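Local coordinates for uncharacterized protein (Bacteroides ovatus, PDB 3NQK), which is of unknown function but pairs a beta-rich N-terminal domain, assigned to a family of the E-set clan, with a BT_3044-like C-terminal domain, at residues V13-P18 against A148-K153; T40-I45 against V107-I112. One frame throughout, in Å; residues are numbered along the deposited sequence.

Interaction 1. Residues V13-P18 against A148-K153; sequences VSFKAP and AKALLK
F15 meets A150 because its CG sits anti to the carbonyl carbon, beside the backbone N (chi1 -61°). The second torsion (chi2 -76°) then turns the ring so that CD2 is the atom nearest A150. F15 CD2 lies 3.4 Å from A150 CB, and the methyl approaches the ring obliquely. F15 CG is also close to this methyl, at 3.8 Å from A150 CB. Two backbone oxygens of the second segment also reach the ring. K149 O is at the ring edge, near its plane, 3.7 Å from F15 CD2. A148 O comes obliquely to the next carbon, 3.8 Å from F15 CE2.

The second half of the contact lies beside A148. Its methyl points at the first strand and meets the backbone there. A148 CB is 3.3 Å from V13 O and 3.9 Å from S14 CA. The side chain of S14 touches the same methyl, with S14 CB 4.0 Å from A148 CB.

No hydrogen bond joins the two segments. They run nearly parallel where they touch, with V13-F15 and A148-A150 8° apart, but they belong to different sheets. Strand 12-15, outermost within this chain in an antiparallel sheet, bonds strand 38-48 through S14 with I46, while strand 149-157 belongs to a mixed sheet, where A150 bonds L129 of strand 125-133. Strand 12-15 thus runs beside strand 149-157 where the two sheets come together, in what is probably a beta sandwich, consistent with the E-set assignment of the N-terminal region. F15 also packs on L43, L129 and I131, and V13 on I45 and I131. On the second segment, K149 directs its CB away from strand 12-15.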
ATOM      1  N   VAL A  13      -1.270 -18.009  17.786  1.00 55.87           N
ATOM      2  CA  VAL A  13      -1.374 -17.801  16.341  1.00 49.75           C
ATOM      3  C   VAL A  13      -2.729 -17.229  15.997  1.00 48.78           C
ATOM      4  O   VAL A  13      -3.737 -17.826  16.308  1.00 49.48           O
ATOM      5  CB  VAL A  13      -1.215 -19.113  15.580  1.00 50.98           C
ATOM      6  CG1 VAL A  13      -1.401 -18.886  14.052  1.00 41.82           C
ATOM      7  CG2 VAL A  13       0.127 -19.727  15.871  1.00 46.13           C
ATOM      8  N   SER A  14      -2.745 -16.106  15.277  1.00 46.53           N
ATOM      9  CA  SER A  14      -3.987 -15.418  14.973  1.00 44.43           C
ATOM     10  C   SER A  14      -3.954 -14.655  13.646  1.00 44.50           C
ATOM     11  O   SER A  14      -2.901 -14.494  13.031  1.00 45.41           O
ATOM     12  CB  SER A  14      -4.312 -14.446  16.078  1.00 44.60           C
ATOM     13  OG  SER A  14      -3.333 -13.440  16.150  1.00 38.86           O
ATOM     14  N   PHE A  15      -5.133 -14.186  13.229  1.00 44.86           N
ATOM     15  CA  PHE A  15      -5.296 -13.418  12.004  1.00 45.57           C
ATOM     16  C   PHE A  15      -5.107 -11.951  12.294  1.00 46.71           C
ATOM     17  O   PHE A  15      -5.443 -11.485  13.377  1.00 44.90           O
ATOM     18  CB  PHE A  15      -6.713 -13.600  11.449  1.00 45.20           C
ATOM     19  CG  PHE A  15      -7.062 -15.024  11.088  1.00 46.17           C
ATOM     20  CD1 PHE A  15      -6.563 -15.605   9.923  1.00 46.34           C
ATOM     21  CD2 PHE A  15      -7.976 -15.734  11.838  1.00 47.26           C
ATOM     22  CE1 PHE A  15      -6.923 -16.875   9.558  1.00 45.85           C
ATOM     23  CE2 PHE A  15      -8.343 -17.014  11.473  1.00 51.10           C
ATOM     24  CZ  PHE A  15      -7.810 -17.588  10.333  1.00 49.49           C
ATOM     25  N   LYS A  16      -4.608 -11.202  11.316  1.00 50.68           N
ATOM     26  CA  LYS A  16      -4.506  -9.747  11.470  1.00 55.39           C
ATOM     27  C   LYS A  16      -5.037  -9.013  10.244  1.00 55.89           C
ATOM     28  O   LYS A  16      -4.303  -8.756   9.283  1.00 55.40           O
ATOM     29  CB  LYS A  16      -3.067  -9.324  11.755  1.00 57.40           C
ATOM     30  CG  LYS A  16      -2.950  -8.198  12.780  1.00 65.11           C
ATOM     31  CD  LYS A  16      -3.320  -8.697  14.208  1.00 73.24           C
ATOM     32  CE  LYS A  16      -2.971  -7.657  15.285  1.00 79.68           C
ATOM     33  NZ  LYS A  16      -3.582  -6.302  14.996  1.00 76.32           N
ATOM     34  N   ALA A  17      -6.318  -8.677  10.284  1.00 58.04           N
ATOM     35  CA  ALA A  17      -6.914  -7.865   9.248  1.00 60.03           C
ATOM     36  C   ALA A  17      -6.327  -6.440   9.335  1.00 64.40           C
ATOM     37  O   ALA A  17      -5.692  -6.083  10.345  1.00 63.86           O
ATOM     38  CB  ALA A  17      -8.415  -7.832   9.406  1.00 56.89           C
ATOM     39  N   PRO A  18      -6.522  -5.627   8.271  1.00 68.29           N
ATOM     40  CA  PRO A  18      -6.023  -4.235   8.247  1.00 70.20           C
ATOM     41  C   PRO A  18      -6.550  -3.373   9.417  1.00 70.34           C
ATOM     42  O   PRO A  18      -5.815  -2.549   9.958  1.00 70.84           O
ATOM     43  CB  PRO A  18      -6.545  -3.692   6.901  1.00 71.35           C
ATOM     44  CG  PRO A  18      -6.789  -4.905   6.053  1.00 69.70           C
ATOM     45  CD  PRO A  18      -7.151  -6.020   6.989  1.00 67.77           C
ATOM     46  N   ALA A 148      -8.393 -19.056  17.423  1.00 63.37           N
ATOM     47  CA  ALA A 148      -8.371 -17.738  16.778  1.00 54.53           C
ATOM     48  C   ALA A 148      -9.392 -17.691  15.660  1.00 51.82           C
ATOM     49  O   ALA A 148      -9.436 -18.577  14.809  1.00 48.81           O
ATOM     50  CB  ALA A 148      -7.020 -17.449  16.241  1.00 52.50           C
ATOM     51  N   LYS A 149     -10.166 -16.624  15.612  1.00 50.20           N
ATOM     52  CA  LYS A 149     -11.194 -16.531  14.598  0.50 49.97           C
ATOM     53  C   LYS A 149     -11.133 -15.223  13.839  1.00 48.74           C
ATOM     54  O   LYS A 149     -10.458 -14.286  14.242  1.00 49.81           O
ATOM     55  CB  LYS A 149     -12.585 -16.753  15.221  0.50 50.55           C
ATOM     56  CG  LYS A 149     -12.889 -18.259  15.537  0.50 54.87           C
ATOM     57  CD  LYS A 149     -14.124 -18.438  16.436  0.50 56.54           C
ATOM     58  CE  LYS A 149     -14.435 -19.928  16.693  0.50 58.48           C
ATOM     59  NZ  LYS A 149     -13.356 -20.633  17.430  0.50 61.50           N
ATOM     60  N   ALA A 150     -11.788 -15.207  12.687  1.00 47.40           N
ATOM     61  CA  ALA A 150     -11.869 -14.028  11.846  1.00 45.06           C
ATOM     62  C   ALA A 150     -13.229 -14.049  11.137  1.00 43.22           C
ATOM     63  O   ALA A 150     -13.574 -15.021  10.473  1.00 45.31           O
ATOM     64  CB  ALA A 150     -10.741 -14.008  10.847  1.00 42.71           C
ATOM     65  N   LEU A 151     -14.033 -13.023  11.361  1.00 41.29           N
ATOM     66  CA  LEU A 151     -15.337 -12.938  10.717  1.00 39.11           C
ATOM     67  C   LEU A 151     -15.293 -11.839   9.681  1.00 39.27           C
ATOM     68  O   LEU A 151     -15.513 -10.640   9.984  1.00 39.96           O
ATOM     69  CB  LEU A 151     -16.429 -12.698  11.744  1.00 37.12           C
ATOM     70  CG  LEU A 151     -16.504 -13.776  12.837  1.00 43.33           C
ATOM     71  CD1 LEU A 151     -17.556 -13.420  13.911  1.00 37.20           C
ATOM     72  CD2 LEU A 151     -16.789 -15.154  12.221  1.00 39.31           C
ATOM     73  N   LEU A 152     -14.977 -12.238   8.453  1.00 37.83           N
ATOM     74  CA  LEU A 152     -14.776 -11.310   7.381  1.00 35.12           C
ATOM     75  C   LEU A 152     -16.104 -10.899   6.702  1.00 36.35           C
ATOM     76  O   LEU A 152     -16.757 -11.711   6.051  1.00 33.13           O
ATOM     77  CB  LEU A 152     -13.838 -11.923   6.351  1.00 34.11           C
ATOM     78  CG  LEU A 152     -12.497 -12.443   6.887  1.00 38.12           C
ATOM     79  CD1 LEU A 152     -11.605 -12.851   5.740  1.00 34.30           C
ATOM     80  CD2 LEU A 152     -11.804 -11.411   7.736  1.00 29.94           C
ATOM     81  N   LYS A 153     -16.483  -9.626   6.866  1.00 36.45           N
ATOM     82  CA  LYS A 153     -17.613  -9.049   6.125  1.00 35.11           C
ATOM     83  C   LYS A 153     -17.059  -8.503   4.821  1.00 34.78           C
ATOM     84  O   LYS A 153     -16.433  -7.435   4.789  1.00 36.45           O
ATOM     85  CB  LYS A 153     -18.276  -7.934   6.946  1.00 36.12           C
ATOM     86  CG  LYS A 153     -19.601  -7.351   6.358  1.00 36.06           C
ATOM     87  CD  LYS A 153     -19.968  -6.057   7.080  1.00 36.65           C
ATOM     88  CE  LYS A 153     -21.147  -5.389   6.490  1.00 48.30           C
ATOM     89  NZ  LYS A 153     -21.345  -4.070   7.118  1.00 56.91           N
TER

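Interaction 2. Residues T40-I45 against V107-I112; sequences TYQLPI and VELLNI
The side-chain amides of Q42 and N111 lie side by side and point the same way, with planes only 21° apart. They meet at their edges: Q42 NE2 gives a hydrogen bond to N111 OD1 of 2.6 Å. N111 OD1 lies in the amide plane of Q42, and the donor lies in the carbonyl plane of N111. L109 CD1 lies over one face of the Q42 amide, 3.5 Å from Q42 NE2. The other methyl of L109 reaches the proline ring, with L109 CD2 3.9 Å from P44 CG. CG of L109 stands beside its backbone N (chi1 -60°), and the leucine fork spans Q42 and P44. This face turns to the second subunit: Q42 and L109 pack on P311 of that chain, and P44 on its T308.

The other face carries Y41, L43, I45, E108, L110 and I112. The end of the E108 side chain leads away from strand 40-45, and its OE2 accepts a bond from L109 N (2.9 Å). I45 CD1 lies 4.1 Å from L110 CB.

Six backbone hydrogen bonds join the strands in three reciprocal pairs: Y41 with I112, L43 with L110, and I45 with E108. The bond from L43 N to L110 O is 3.0 Å. P44 has no amide hydrogen, but it falls at a non-hydrogen-bonded pair with L109, and the ladder runs on unbroken. This is a regular antiparallel beta ladder, the two central strands of a four-stranded sheet, with L43, I45, L110 and I112 buried against strands 98-101 and 125-133, as expected of a probable beta sandwich.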
ATOM      1  N   THR A  40      -8.167 -11.130  -5.419  1.00 51.76           N
ATOM      2  CA  THR A  40      -7.544 -11.836  -4.315  1.00 49.69           C
ATOM      3  C   THR A  40      -7.418 -10.942  -3.110  1.00 47.85           C
ATOM      4  O   THR A  40      -7.069  -9.774  -3.232  1.00 49.15           O
ATOM      5  CB  THR A  40      -6.146 -12.338  -4.689  1.00 49.50           C
ATOM      6  OG1 THR A  40      -6.237 -13.215  -5.812  1.00 51.96           O
ATOM      7  CG2 THR A  40      -5.535 -13.079  -3.546  1.00 49.78           C
ATOM      8  N   TYR A  41      -7.716 -11.493  -1.939  1.00 45.23           N
ATOM      9  CA  TYR A  41      -7.504 -10.790  -0.700  1.00 43.59           C
ATOM     10  C   TYR A  41      -6.500 -11.543   0.142  1.00 43.96           C
ATOM     11  O   TYR A  41      -6.623 -12.748   0.348  1.00 45.01           O
ATOM     12  CB  TYR A  41      -8.804 -10.644   0.070  1.00 42.53           C
ATOM     13  CG  TYR A  41      -8.651  -9.836   1.328  1.00 46.62           C
ATOM     14  CD1 TYR A  41      -8.607  -8.447   1.281  1.00 52.75           C
ATOM     15  CD2 TYR A  41      -8.517 -10.455   2.566  1.00 46.23           C
ATOM     16  CE1 TYR A  41      -8.440  -7.694   2.430  1.00 50.89           C
ATOM     17  CE2 TYR A  41      -8.366  -9.711   3.720  1.00 53.35           C
ATOM     18  CZ  TYR A  41      -8.327  -8.327   3.643  1.00 54.60           C
ATOM     19  OH  TYR A  41      -8.177  -7.580   4.783  1.00 66.40           O
ATOM     20  N   GLN A  42      -5.531 -10.820   0.670  1.00 43.79           N
ATOM     21  CA  GLN A  42      -4.492 -11.421   1.458  1.00 43.09           C
ATOM     22  C   GLN A  42      -4.674 -11.101   2.935  1.00 43.36           C
ATOM     23  O   GLN A  42      -4.618  -9.929   3.343  1.00 44.95           O
ATOM     24  CB  GLN A  42      -3.142 -10.941   0.968  1.00 43.79           C
ATOM     25  CG  GLN A  42      -2.888 -11.300  -0.491  1.00 48.94           C
ATOM     26  CD  GLN A  42      -1.488 -11.025  -0.925  1.00 49.17           C
ATOM     27  OE1 GLN A  42      -1.091  -9.878  -1.066  1.00 56.91           O
ATOM     28  NE2 GLN A  42      -0.731 -12.081  -1.176  1.00 50.51           N
ATOM     29  N   LEU A  43      -4.888 -12.157   3.730  1.00 40.17           N
ATOM     30  CA  LEU A  43      -5.110 -12.038   5.154  1.00 38.99           C
ATOM     31  C   LEU A  43      -3.916 -12.577   5.914  1.00 40.47           C
ATOM     32  O   LEU A  43      -3.595 -13.756   5.831  1.00 37.91           O
ATOM     33  CB  LEU A  43      -6.358 -12.811   5.548  1.00 40.62           C
ATOM     34  CG  LEU A  43      -6.716 -12.816   7.018  1.00 37.88           C
ATOM     35  CD1 LEU A  43      -6.904 -11.405   7.514  1.00 36.74           C
ATOM     36  CD2 LEU A  43      -7.986 -13.647   7.226  1.00 38.87           C
ATOM     37  N   PRO A  44      -3.238 -11.707   6.646  1.00 42.13           N
ATOM     38  CA  PRO A  44      -2.069 -12.126   7.364  1.00 41.61           C
ATOM     39  C   PRO A  44      -2.364 -13.065   8.512  1.00 41.19           C
ATOM     40  O   PRO A  44      -3.320 -12.858   9.268  1.00 39.91           O
ATOM     41  CB  PRO A  44      -1.509 -10.817   7.909  1.00 41.62           C
ATOM     42  CG  PRO A  44      -1.979  -9.797   6.991  1.00 43.32           C
ATOM     43  CD  PRO A  44      -3.281 -10.247   6.474  1.00 42.32           C
ATOM     44  N   ILE A  45      -1.530 -14.090   8.636  1.00 41.41           N
ATOM     45  CA  ILE A  45      -1.545 -14.964   9.776  1.00 41.87           C
ATOM     46  C   ILE A  45      -0.264 -14.677  10.569  1.00 42.78           C
ATOM     47  O   ILE A  45       0.841 -14.689  10.011  1.00 41.77           O
ATOM     48  CB  ILE A  45      -1.607 -16.410   9.354  1.00 42.72           C
ATOM     49  CG1 ILE A  45      -2.915 -16.665   8.595  1.00 46.69           C
ATOM     50  CG2 ILE A  45      -1.521 -17.301  10.543  1.00 36.38           C
ATOM     51  CD1 ILE A  45      -3.048 -18.058   8.091  1.00 56.70           C
ATOM     52  N   VAL A 107       5.165 -14.510  10.204  1.00 43.96           N
ATOM     53  CA  VAL A 107       4.078 -13.963   9.403  1.00 41.64           C
ATOM     54  C   VAL A 107       4.004 -14.660   8.088  1.00 43.00           C
ATOM     55  O   VAL A 107       5.015 -14.902   7.459  1.00 45.85           O
ATOM     56  CB  VAL A 107       4.286 -12.482   9.106  1.00 41.61           C
ATOM     57  CG1 VAL A 107       3.023 -11.902   8.435  1.00 34.23           C
ATOM     58  CG2 VAL A 107       4.644 -11.716  10.387  1.00 39.89           C
ATOM     59  N   GLU A 108       2.801 -14.969   7.654  1.00 44.11           N
ATOM     60  CA  GLU A 108       2.598 -15.517   6.332  1.00 44.63           C
ATOM     61  C   GLU A 108       1.180 -15.217   5.894  1.00 42.27           C
ATOM     62  O   GLU A 108       0.287 -15.055   6.730  1.00 39.60           O
ATOM     63  CB  GLU A 108       2.872 -17.019   6.315  1.00 48.73           C
ATOM     64  CG  GLU A 108       2.834 -17.656   4.883  1.00 58.83           C
ATOM     65  CD  GLU A 108       3.764 -16.959   3.906  1.00 64.16           C
ATOM     66  OE1 GLU A 108       4.986 -17.210   3.978  1.00 62.17           O
ATOM     67  OE2 GLU A 108       3.263 -16.155   3.067  1.00 65.06           O
ATOM     68  N   LEU A 109       0.979 -15.128   4.578  1.00 42.26           N
ATOM     69  CA  LEU A 109      -0.289 -14.669   4.018  1.00 40.99           C
ATOM     70  C   LEU A 109      -1.226 -15.798   3.565  1.00 39.83           C
ATOM     71  O   LEU A 109      -0.809 -16.753   2.923  1.00 40.12           O
ATOM     72  CB  LEU A 109      -0.019 -13.737   2.835  1.00 41.08           C
ATOM     73  CG  LEU A 109       0.793 -12.466   3.134  1.00 43.63           C
ATOM     74  CD1 LEU A 109       1.118 -11.708   1.814  1.00 39.23           C
ATOM     75  CD2 LEU A 109       0.055 -11.559   4.134  1.00 33.36           C
ATOM     76  N   LEU A 110      -2.497 -15.651   3.908  1.00 39.24           N
ATOM     77  CA  LEU A 110      -3.543 -16.527   3.435  1.00 38.79           C
ATOM     78  C   LEU A 110      -4.175 -15.866   2.249  1.00 39.99           C
ATOM     79  O   LEU A 110      -4.900 -14.895   2.389  1.00 39.46           O
ATOM     80  CB  LEU A 110      -4.595 -16.750   4.524  1.00 36.78           C
ATOM     81  CG  LEU A 110      -5.769 -17.673   4.168  1.00 38.16           C
ATOM     82  CD1 LEU A 110      -5.326 -19.110   4.035  1.00 32.01           C
ATOM     83  CD2 LEU A 110      -6.853 -17.555   5.207  1.00 38.66           C
ATOM     84  N   ASN A 111      -3.849 -16.347   1.067  1.00 44.29           N
ATOM     85  CA  ASN A 111      -4.427 -15.818  -0.145  1.00 44.30           C
ATOM     86  C   ASN A 111      -5.838 -16.347  -0.348  1.00 44.62           C
ATOM     87  O   ASN A 111      -6.029 -17.521  -0.674  1.00 47.88           O
ATOM     88  CB  ASN A 111      -3.555 -16.176  -1.335  1.00 46.19           C
ATOM     89  CG  ASN A 111      -2.177 -15.591  -1.228  1.00 48.01           C
ATOM     90  OD1 ASN A 111      -2.012 -14.384  -1.156  1.00 59.47           O
ATOM     91  ND2 ASN A 111      -1.177 -16.446  -1.195  1.00 57.15           N
ATOM     92  N   ILE A 112      -6.824 -15.494  -0.082  1.00 42.56           N
ATOM     93  CA  ILE A 112      -8.212 -15.813  -0.332  1.00 40.55           C
ATOM     94  C   ILE A 112      -8.578 -15.291  -1.696  1.00 41.36           C
ATOM     95  O   ILE A 112      -8.547 -14.088  -1.924  1.00 40.23           O
ATOM     96  CB  ILE A 112      -9.145 -15.136   0.689  1.00 40.32           C
ATOM     97  CG1 ILE A 112      -8.745 -15.485   2.114  1.00 41.27           C
ATOM     98  CG2 ILE A 112     -10.566 -15.545   0.448  1.00 36.72           C
ATOM     99  CD1 ILE A 112      -9.699 -14.899   3.165  1.00 35.58           C
TER

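In the fold
The centres of interactions 1 and 2 are 10 Å apart, on the same side of the chain's centre. Strands 12-15 and 38-48 are neighbours in one antiparallel sheet, so both contacts reach that sheet. Interaction 2 is the pairing of two strands within it. Interaction 1 sets strand 12-15, outermost within this chain, against strand 149-157 of the mixed sheet. K16 N probably bonds P44 O, and L152 packs on I112, linking the two sheets. Along the chain, 40-45 and 107-112 are nested inside the loop closed by 13-18 and 148-153. Residues far apart in sequence thus build one unit. Both contacts also touch the second subunit.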